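Local coordinates for YchF GTP-binding protein (Schizosaccharomyces pombe, PDB 1NI3) that hydrolyses ATP, and GTP less efficiently, and negatively regulates the G2/M transition of the cell cycle, at residues 73-84 against 311-320; 151-162 against 217-225. All blocks are in the same frame, centred on the assembly; numbering follows the deposited sequence.

Contact 1. Residues 73-84 against 311-320; sequences LCEAYKPKSRVP and FTCGEDEVRS
The phenol ring of Tyr77 lies flat against Cys313, whose CB sits above the ring centre, 3.4 Å from the Tyr77 centroid and 12° off the normal. Tyr77 has CG anti to its carbonyl carbon (chi1 -73°), which turns the ring from the last turn of helix 68-77 toward the loop 313-316. The sulfur of Cys313 stands over the same face, its SG 4.4 Å from the Tyr77 centroid, and also touches Leu73 CD2 at 3.8 Å. Glu315 is tied back to the helix end by a water that donates to its OE2 and to Ala76 O. Beyond the helix, strands 81-83 and 317-320 run parallel. This pairing joins the G-domain sheet to the hairpin 307-324 of the ubiquitin-like TGS region, forming one continuous mixed sheet. Ser81 and Val83 each bond through both N and O: Ser81 N to Asp316 O, Val318 N to Ser81 O at 3.0 Å, Val83 N to Val318 O, and Ser320 N to Val83 O. Val318 points to the helix side, where CG1 meets Cys74 SG at 4.2 Å and CG2 packs on Pro79 and Tyr77 CB. The other face carries Ser81 OG, which donates to the anti lone pair of Glu317 OE2 at 3.0 Å. Beside it Val83 runs alongside the extended Arg319, with Val83 CG1 over one face of the guanidinium, which also forms a cation-pi contact with Trp321.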
# COMPACT_ATOMS: atom_id res chain seq x y z
N LEU A 73 12.60 -18.23 9.66
CA LEU A 73 13.92 -17.72 9.93
C LEU A 73 14.06 -17.41 11.41
O LEU A 73 15.07 -17.71 12.02
CB LEU A 73 14.21 -16.48 9.08
CG LEU A 73 14.48 -16.71 7.59
CD1 LEU A 73 14.56 -15.37 6.88
CD2 LEU A 73 15.78 -17.49 7.41
N CYS A 74 13.04 -16.81 12.00
CA CYS A 74 13.12 -16.51 13.42
C CYS A 74 13.28 -17.81 14.21
O CYS A 74 14.15 -17.91 15.08
CB CYS A 74 11.88 -15.76 13.90
SG CYS A 74 11.97 -13.98 13.70
N GLU A 75 12.45 -18.80 13.90
CA GLU A 75 12.49 -20.08 14.59
C GLU A 75 13.80 -20.82 14.39
O GLU A 75 14.28 -21.50 15.30
CB GLU A 75 11.34 -20.98 14.15
CG GLU A 75 9.99 -20.48 14.65
CD GLU A 75 10.07 -19.93 16.07
OE1 GLU A 75 10.42 -20.71 16.99
OE2 GLU A 75 9.80 -18.72 16.27
N ALA A 76 14.37 -20.66 13.21
CA ALA A 76 15.61 -21.28 12.81
C ALA A 76 16.85 -20.72 13.50
O ALA A 76 17.75 -21.47 13.89
CB ALA A 76 15.76 -21.17 11.30
N TYR A 77 16.92 -19.40 13.64
CA TYR A 77 18.06 -18.76 14.28
C TYR A 77 17.77 -18.45 15.72
O TYR A 77 18.69 -18.32 16.53
CB TYR A 77 18.44 -17.44 13.59
CG TYR A 77 19.11 -17.59 12.25
CD1 TYR A 77 18.41 -18.07 11.15
CD2 TYR A 77 20.45 -17.25 12.09
CE1 TYR A 77 19.04 -18.22 9.92
CE2 TYR A 77 21.08 -17.39 10.86
CZ TYR A 77 20.37 -17.88 9.78
OH TYR A 77 21.00 -18.05 8.57
N LYS A 78 16.48 -18.32 16.04
CA LYS A 78 16.07 -18.00 17.40
C LYS A 78 16.95 -16.89 17.95
O LYS A 78 17.75 -17.11 18.86
CB LYS A 78 16.17 -19.24 18.28
CG LYS A 78 15.29 -20.36 17.81
CD LYS A 78 15.18 -21.45 18.84
CE LYS A 78 14.43 -22.64 18.29
NZ LYS A 78 13.11 -22.23 17.71
N PRO A 79 16.81 -15.68 17.40
CA PRO A 79 17.58 -14.51 17.82
C PRO A 79 16.99 -13.79 19.03
O PRO A 79 15.79 -13.90 19.31
CB PRO A 79 17.53 -13.63 16.58
CG PRO A 79 16.12 -13.83 16.15
CD PRO A 79 15.96 -15.35 16.24
N LYS A 80 17.84 -13.06 19.73
CA LYS A 80 17.43 -12.30 20.90
C LYS A 80 16.41 -11.27 20.45
O LYS A 80 15.48 -10.93 21.18
CB LYS A 80 18.63 -11.56 21.50
CG LYS A 80 19.76 -12.46 21.96
CD LYS A 80 20.93 -11.67 22.53
CE LYS A 80 22.01 -12.63 23.02
NZ LYS A 80 23.17 -11.93 23.64
N SER A 81 16.60 -10.78 19.23
CA SER A 81 15.75 -9.76 18.65
C SER A 81 15.16 -10.15 17.31
O SER A 81 15.86 -10.70 16.46
CB SER A 81 16.57 -8.48 18.50
OG SER A 81 15.98 -7.60 17.55
N ARG A 82 13.88 -9.84 17.12
CA ARG A 82 13.22 -10.14 15.86
C ARG A 82 12.51 -8.88 15.41
O ARG A 82 11.62 -8.38 16.09
CB ARG A 82 12.17 -11.24 16.05
CG ARG A 82 12.64 -12.40 16.88
CD ARG A 82 11.54 -13.42 17.03
NE ARG A 82 12.02 -14.65 17.65
CZ ARG A 82 11.35 -15.80 17.67
NH1 ARG A 82 10.16 -15.89 17.08
NH2 ARG A 82 11.87 -16.86 18.26
N VAL A 83 12.92 -8.35 14.26
CA VAL A 83 12.29 -7.16 13.74
C VAL A 83 11.66 -7.44 12.38
O VAL A 83 12.35 -7.66 11.39
CB VAL A 83 13.30 -6.01 13.58
CG1 VAL A 83 12.58 -4.75 13.15
CG2 VAL A 83 14.04 -5.79 14.89
N PRO A 84 10.32 -7.45 12.34
CA PRO A 84 9.57 -7.71 11.11
C PRO A 84 9.58 -6.50 10.21
O PRO A 84 10.10 -5.45 10.57
CB PRO A 84 8.17 -7.99 11.64
CG PRO A 84 8.08 -7.07 12.80
CD PRO A 84 9.41 -7.30 13.48
N PHE A 311 16.27 -10.55 4.25
CA PHE A 311 16.55 -10.53 5.68
C PHE A 311 18.02 -10.49 6.00
O PHE A 311 18.87 -10.61 5.13
CB PHE A 311 15.98 -11.78 6.37
CG PHE A 311 14.61 -12.16 5.91
CD1 PHE A 311 14.44 -12.99 4.82
CD2 PHE A 311 13.49 -11.66 6.56
CE1 PHE A 311 13.17 -13.33 4.38
CE2 PHE A 311 12.21 -12.00 6.13
CZ PHE A 311 12.05 -12.83 5.03
N THR A 312 18.32 -10.30 7.28
CA THR A 312 19.69 -10.32 7.77
C THR A 312 19.57 -11.11 9.06
O THR A 312 19.17 -10.58 10.10
CB THR A 312 20.28 -8.92 8.03
OG1 THR A 312 19.53 -8.24 9.03
CG2 THR A 312 20.30 -8.10 6.76
N CYS A 313 19.87 -12.40 8.98
CA CYS A 313 19.77 -13.29 10.13
C CYS A 313 21.07 -13.44 10.91
O CYS A 313 22.17 -13.29 10.38
CB CYS A 313 19.31 -14.66 9.65
SG CYS A 313 17.92 -14.52 8.54
N GLY A 314 20.93 -13.75 12.19
CA GLY A 314 22.07 -13.92 13.07
C GLY A 314 21.61 -14.25 14.47
O GLY A 314 20.57 -13.76 14.91
N GLU A 315 22.37 -15.07 15.18
CA GLU A 315 22.02 -15.46 16.54
C GLU A 315 21.56 -14.27 17.36
O GLU A 315 20.73 -14.40 18.25
CB GLU A 315 23.20 -16.17 17.21
CG GLU A 315 23.70 -17.39 16.44
CD GLU A 315 22.65 -18.48 16.26
OE1 GLU A 315 22.12 -18.97 17.29
OE2 GLU A 315 22.35 -18.86 15.10
N ASP A 316 22.10 -13.09 17.07
CA ASP A 316 21.69 -11.91 17.81
C ASP A 316 20.37 -11.35 17.30
O ASP A 316 19.43 -11.15 18.07
CB ASP A 316 22.75 -10.80 17.74
CG ASP A 316 23.78 -10.92 18.85
OD1 ASP A 316 23.38 -11.09 20.03
OD2 ASP A 316 25.00 -10.85 18.54
N GLU A 317 20.27 -11.13 15.99
CA GLU A 317 19.03 -10.58 15.46
C GLU A 317 18.64 -11.05 14.07
O GLU A 317 19.48 -11.42 13.26
CB GLU A 317 19.13 -9.05 15.46
CG GLU A 317 17.88 -8.31 15.02
CD GLU A 317 18.14 -6.83 14.81
OE1 GLU A 317 18.74 -6.47 13.77
OE2 GLU A 317 17.76 -6.04 15.69
N VAL A 318 17.35 -11.02 13.82
CA VAL A 318 16.81 -11.39 12.53
C VAL A 318 15.90 -10.25 12.11
O VAL A 318 14.86 -10.02 12.74
CB VAL A 318 16.00 -12.69 12.64
CG1 VAL A 318 15.28 -12.95 11.33
CG2 VAL A 318 16.92 -13.83 13.00
N ARG A 319 16.29 -9.54 11.06
CA ARG A 319 15.48 -8.42 10.61
C ARG A 319 15.14 -8.42 9.12
O ARG A 319 15.99 -8.67 8.26
CB ARG A 319 16.17 -7.11 10.96
CG ARG A 319 15.43 -5.90 10.45
CD ARG A 319 15.97 -4.64 11.07
NE ARG A 319 15.24 -3.46 10.62
CZ ARG A 319 15.52 -2.23 11.04
NH1 ARG A 319 16.50 -2.06 11.91
NH2 ARG A 319 14.82 -1.19 10.60
N SER A 320 13.88 -8.11 8.83
CA SER A 320 13.37 -8.04 7.46
C SER A 320 13.50 -6.61 6.95
O SER A 320 12.95 -5.69 7.55
CB SER A 320 11.90 -8.46 7.42
OG SER A 320 11.39 -8.38 6.12
O HOH W 1 20.53 -20.69 13.92

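Contact 2. Residues 151-162 against 217-225; sequences LLIKDAEFVEKH and NSLYLLTAK
Asp155 reaches from the side of helix 151-162 to two successive backbone amides, Leu222 N and Thr223 N, at the start of the 3-10 turn 222-224. The helix belongs to the long helix 140-168, which with helix 179-199 probably makes the coiled-coil arm of YchF proteins, and the facing residues lead into strand 227-232 of the P-loop G domain. Each carboxylate oxygen has its own donor: Leu222 N meets the syn lone pair of OD1 of Asp155 at 2.7 Å, whereas Thr223 N approaches OD2 of Asp155, also at 2.7 Å, on the syn side but 25° out of the carboxylate plane. Two bonds from one group fix its rotation, and the buried charge is probably steadied by these amides. With an alanine here, the two buried amides of Leu222 and Thr223 would probably be left without their acceptor, and the 3-10 turn would be free to shift. The turn satisfies its next N-H itself, Ala224 N bonding to Leu221 O at 3.2 Å, while Ala224 O receives Trp14 NE1. Lys154 sends its amine away to Asn107 OD1, and its CB rests against Leu222 CD1 at 3.8 Å; Leu151 CD2 touches that same methyl, with Leu110 of helix 107-113 adjoining. On the next turns the contact becomes apolar. Phe158 holds CG anti to the backbone N (chi1 -179°), bringing one side of the ring, CD2 and CE2, up to Leu221 and Leu219: Leu219 CD2 lies in plane at its edge, 3.8 Å from Phe158 CE2, and Leu221 CD2 is 4.0 Å from Phe158 CD2. The same Leu219 methyl lies over the face of the His162 ring in a CH-pi contact, Leu219 CD2 standing 4.0 Å from the centroid of the His162 imidazole, 9° off the ring normal.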
# COMPACT_ATOMS: atom_id res chain seq x y z
N LEU A 151 -12.02 12.55 -7.06
CA LEU A 151 -10.61 12.41 -7.41
C LEU A 151 -10.35 12.84 -8.85
O LEU A 151 -9.43 13.62 -9.12
CB LEU A 151 -10.12 10.97 -7.18
CG LEU A 151 -10.24 10.47 -5.74
CD1 LEU A 151 -9.49 9.17 -5.60
CD2 LEU A 151 -9.70 11.51 -4.76
N LEU A 152 -11.16 12.35 -9.77
CA LEU A 152 -11.00 12.71 -11.18
C LEU A 152 -11.03 14.22 -11.37
O LEU A 152 -10.18 14.77 -12.08
CB LEU A 152 -12.11 12.08 -12.00
CG LEU A 152 -11.91 10.58 -12.06
CD1 LEU A 152 -13.12 9.94 -12.70
CD2 LEU A 152 -10.63 10.27 -12.83
N ILE A 153 -12.00 14.90 -10.76
CA ILE A 153 -12.05 16.34 -10.91
C ILE A 153 -10.75 16.98 -10.50
O ILE A 153 -10.15 17.74 -11.27
CB ILE A 153 -13.21 16.93 -10.12
CG1 ILE A 153 -14.52 16.35 -10.62
CG2 ILE A 153 -13.25 18.44 -10.31
CD1 ILE A 153 -14.77 16.68 -12.09
N LYS A 154 -10.30 16.68 -9.28
CA LYS A 154 -9.03 17.24 -8.82
C LYS A 154 -7.92 17.08 -9.86
O LYS A 154 -7.44 18.06 -10.42
CB LYS A 154 -8.61 16.59 -7.51
CG LYS A 154 -9.24 17.24 -6.32
CD LYS A 154 -8.78 18.68 -6.23
CE LYS A 154 -9.48 19.44 -5.12
NZ LYS A 154 -8.87 20.79 -4.97
N ASP A 155 -7.53 15.84 -10.14
CA ASP A 155 -6.49 15.60 -11.12
C ASP A 155 -6.76 16.32 -12.42
O ASP A 155 -5.85 16.84 -13.06
CB ASP A 155 -6.31 14.11 -11.38
CG ASP A 155 -5.76 13.38 -10.18
OD1 ASP A 155 -4.71 13.80 -9.66
OD2 ASP A 155 -6.39 12.39 -9.76
N ALA A 156 -8.03 16.35 -12.81
CA ALA A 156 -8.44 17.02 -14.03
C ALA A 156 -8.09 18.48 -13.95
O ALA A 156 -7.46 19.05 -14.84
CB ALA A 156 -9.93 16.86 -14.22
N GLU A 157 -8.51 19.11 -12.85
CA GLU A 157 -8.21 20.51 -12.64
C GLU A 157 -6.70 20.70 -12.60
O GLU A 157 -6.17 21.52 -13.33
CB GLU A 157 -8.86 21.00 -11.35
CG GLU A 157 -10.35 21.29 -11.52
CD GLU A 157 -11.10 21.43 -10.20
OE1 GLU A 157 -10.50 21.93 -9.22
OE2 GLU A 157 -12.29 21.07 -10.17
N PHE A 158 -6.00 19.91 -11.78
CA PHE A 158 -4.56 20.04 -11.70
C PHE A 158 -3.92 20.02 -13.06
O PHE A 158 -3.08 20.86 -13.37
CB PHE A 158 -3.96 18.91 -10.87
CG PHE A 158 -2.48 19.01 -10.73
CD1 PHE A 158 -1.91 19.75 -9.70
CD2 PHE A 158 -1.63 18.37 -11.64
CE1 PHE A 158 -0.51 19.85 -9.56
CE2 PHE A 158 -0.24 18.47 -11.51
CZ PHE A 158 0.32 19.21 -10.46
N VAL A 159 -4.29 19.04 -13.87
CA VAL A 159 -3.73 18.93 -15.21
C VAL A 159 -4.05 20.20 -15.98
O VAL A 159 -3.15 20.86 -16.51
CB VAL A 159 -4.32 17.71 -15.95
CG1 VAL A 159 -3.83 17.69 -17.38
CG2 VAL A 159 -3.91 16.44 -15.23
N GLU A 160 -5.34 20.53 -16.05
CA GLU A 160 -5.81 21.73 -16.75
C GLU A 160 -4.88 22.91 -16.47
O GLU A 160 -4.35 23.53 -17.39
CB GLU A 160 -7.24 22.06 -16.27
CG GLU A 160 -7.93 23.24 -16.98
CD GLU A 160 -8.27 22.96 -18.43
OE1 GLU A 160 -9.18 23.63 -18.96
OE2 GLU A 160 -7.60 22.10 -19.06
N LYS A 161 -4.68 23.20 -15.18
CA LYS A 161 -3.82 24.30 -14.78
C LYS A 161 -2.39 24.08 -15.23
O LYS A 161 -1.80 24.92 -15.90
CB LYS A 161 -3.88 24.49 -13.26
CG LYS A 161 -3.16 25.73 -12.74
CD LYS A 161 -1.65 25.52 -12.69
CE LYS A 161 -0.87 26.80 -12.39
NZ LYS A 161 0.60 26.51 -12.20
N HIS A 162 -1.83 22.94 -14.86
CA HIS A 162 -0.46 22.62 -15.25
C HIS A 162 -0.30 22.69 -16.76
O HIS A 162 0.69 23.22 -17.28
CB HIS A 162 -0.08 21.22 -14.75
CG HIS A 162 1.35 20.87 -15.00
ND1 HIS A 162 1.82 20.55 -16.25
CD2 HIS A 162 2.42 20.84 -14.16
CE1 HIS A 162 3.13 20.34 -16.18
NE2 HIS A 162 3.51 20.51 -14.92
N ASN A 217 4.02 10.50 -13.28
CA ASN A 217 4.54 10.50 -11.90
C ASN A 217 4.93 11.88 -11.38
O ASN A 217 4.80 12.18 -10.19
CB ASN A 217 5.75 9.57 -11.77
CG ASN A 217 5.37 8.13 -11.84
OD1 ASN A 217 4.35 7.72 -11.28
ND2 ASN A 217 6.20 7.34 -12.49
N SER A 218 5.42 12.72 -12.28
CA SER A 218 5.81 14.06 -11.89
C SER A 218 4.59 14.89 -11.52
O SER A 218 4.72 15.98 -11.00
CB SER A 218 6.52 14.77 -13.04
OG SER A 218 5.59 14.98 -14.11
N LEU A 219 3.39 14.37 -11.78
CA LEU A 219 2.20 15.13 -11.45
C LEU A 219 1.56 14.72 -10.13
O LEU A 219 0.60 15.35 -9.67
CB LEU A 219 1.16 15.00 -12.56
CG LEU A 219 1.62 15.36 -13.97
CD1 LEU A 219 0.47 15.15 -14.93
CD2 LEU A 219 2.10 16.80 -14.00
N TYR A 220 2.09 13.67 -9.52
CA TYR A 220 1.59 13.16 -8.25
C TYR A 220 0.07 13.16 -8.18
O TYR A 220 -0.53 13.57 -7.18
CB TYR A 220 2.19 13.99 -7.10
CG TYR A 220 3.69 14.06 -7.18
CD1 TYR A 220 4.30 14.90 -8.10
CD2 TYR A 220 4.50 13.21 -6.41
CE1 TYR A 220 5.68 14.90 -8.25
CE2 TYR A 220 5.88 13.20 -6.57
CZ TYR A 220 6.46 14.05 -7.49
OH TYR A 220 7.83 14.05 -7.66
N LEU A 221 -0.56 12.67 -9.24
CA LEU A 221 -2.02 12.64 -9.31
C LEU A 221 -2.65 11.73 -8.25
O LEU A 221 -2.10 10.69 -7.90
CB LEU A 221 -2.47 12.18 -10.70
CG LEU A 221 -1.96 13.03 -11.86
CD1 LEU A 221 -2.46 12.47 -13.18
CD2 LEU A 221 -2.42 14.46 -11.67
N LEU A 222 -3.80 12.15 -7.75
CA LEU A 222 -4.51 11.38 -6.75
C LEU A 222 -4.91 10.04 -7.35
O LEU A 222 -4.73 8.97 -6.76
CB LEU A 222 -5.78 12.13 -6.32
CG LEU A 222 -5.61 13.12 -5.18
CD1 LEU A 222 -6.70 14.17 -5.23
CD2 LEU A 222 -5.64 12.37 -3.86
N THR A 223 -5.42 10.14 -8.57
CA THR A 223 -5.92 9.02 -9.35
C THR A 223 -4.81 8.09 -9.91
O THR A 223 -5.09 7.19 -10.72
CB THR A 223 -6.82 9.58 -10.49
OG1 THR A 223 -7.86 8.65 -10.79
CG2 THR A 223 -6.01 9.88 -11.73
N ALA A 224 -3.57 8.31 -9.47
CA ALA A 224 -2.44 7.49 -9.87
C ALA A 224 -2.19 6.41 -8.83
O ALA A 224 -1.77 5.32 -9.16
CB ALA A 224 -1.20 8.37 -10.01
N LYS A 225 -2.46 6.72 -7.57
CA LYS A 225 -2.24 5.78 -6.48
C LYS A 225 -3.12 4.54 -6.53
O LYS A 225 -4.33 4.63 -6.79
CB LYS A 225 -2.46 6.47 -5.13
CG LYS A 225 -1.88 7.87 -5.06
CD LYS A 225 -2.18 8.52 -3.72
CE LYS A 225 -1.73 9.96 -3.72
NZ LYS A 225 -0.27 10.09 -3.94

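How the contacts relate
From the N terminus the chain passes the P-loop strand 22-27 and helix 33-42 before reaching residues 73-84, the first half of contact 1. It then continues through the G domain into helix 140-168, turns back through helix 179-199, and at 217-225 contact 2 closes a loop of 54 intervening residues. Only after the remaining G-domain strands does it arrive at 311-320, where contact 1 closes over 226 residues; the smaller loop therefore lies wholly within the larger. Contact 1 joins the G-domain sheet to the TGS region, contact 2 the long helix to the approach of strand 227-232. Their centres are about 43 Å apart, on opposite sides of the chain's centre.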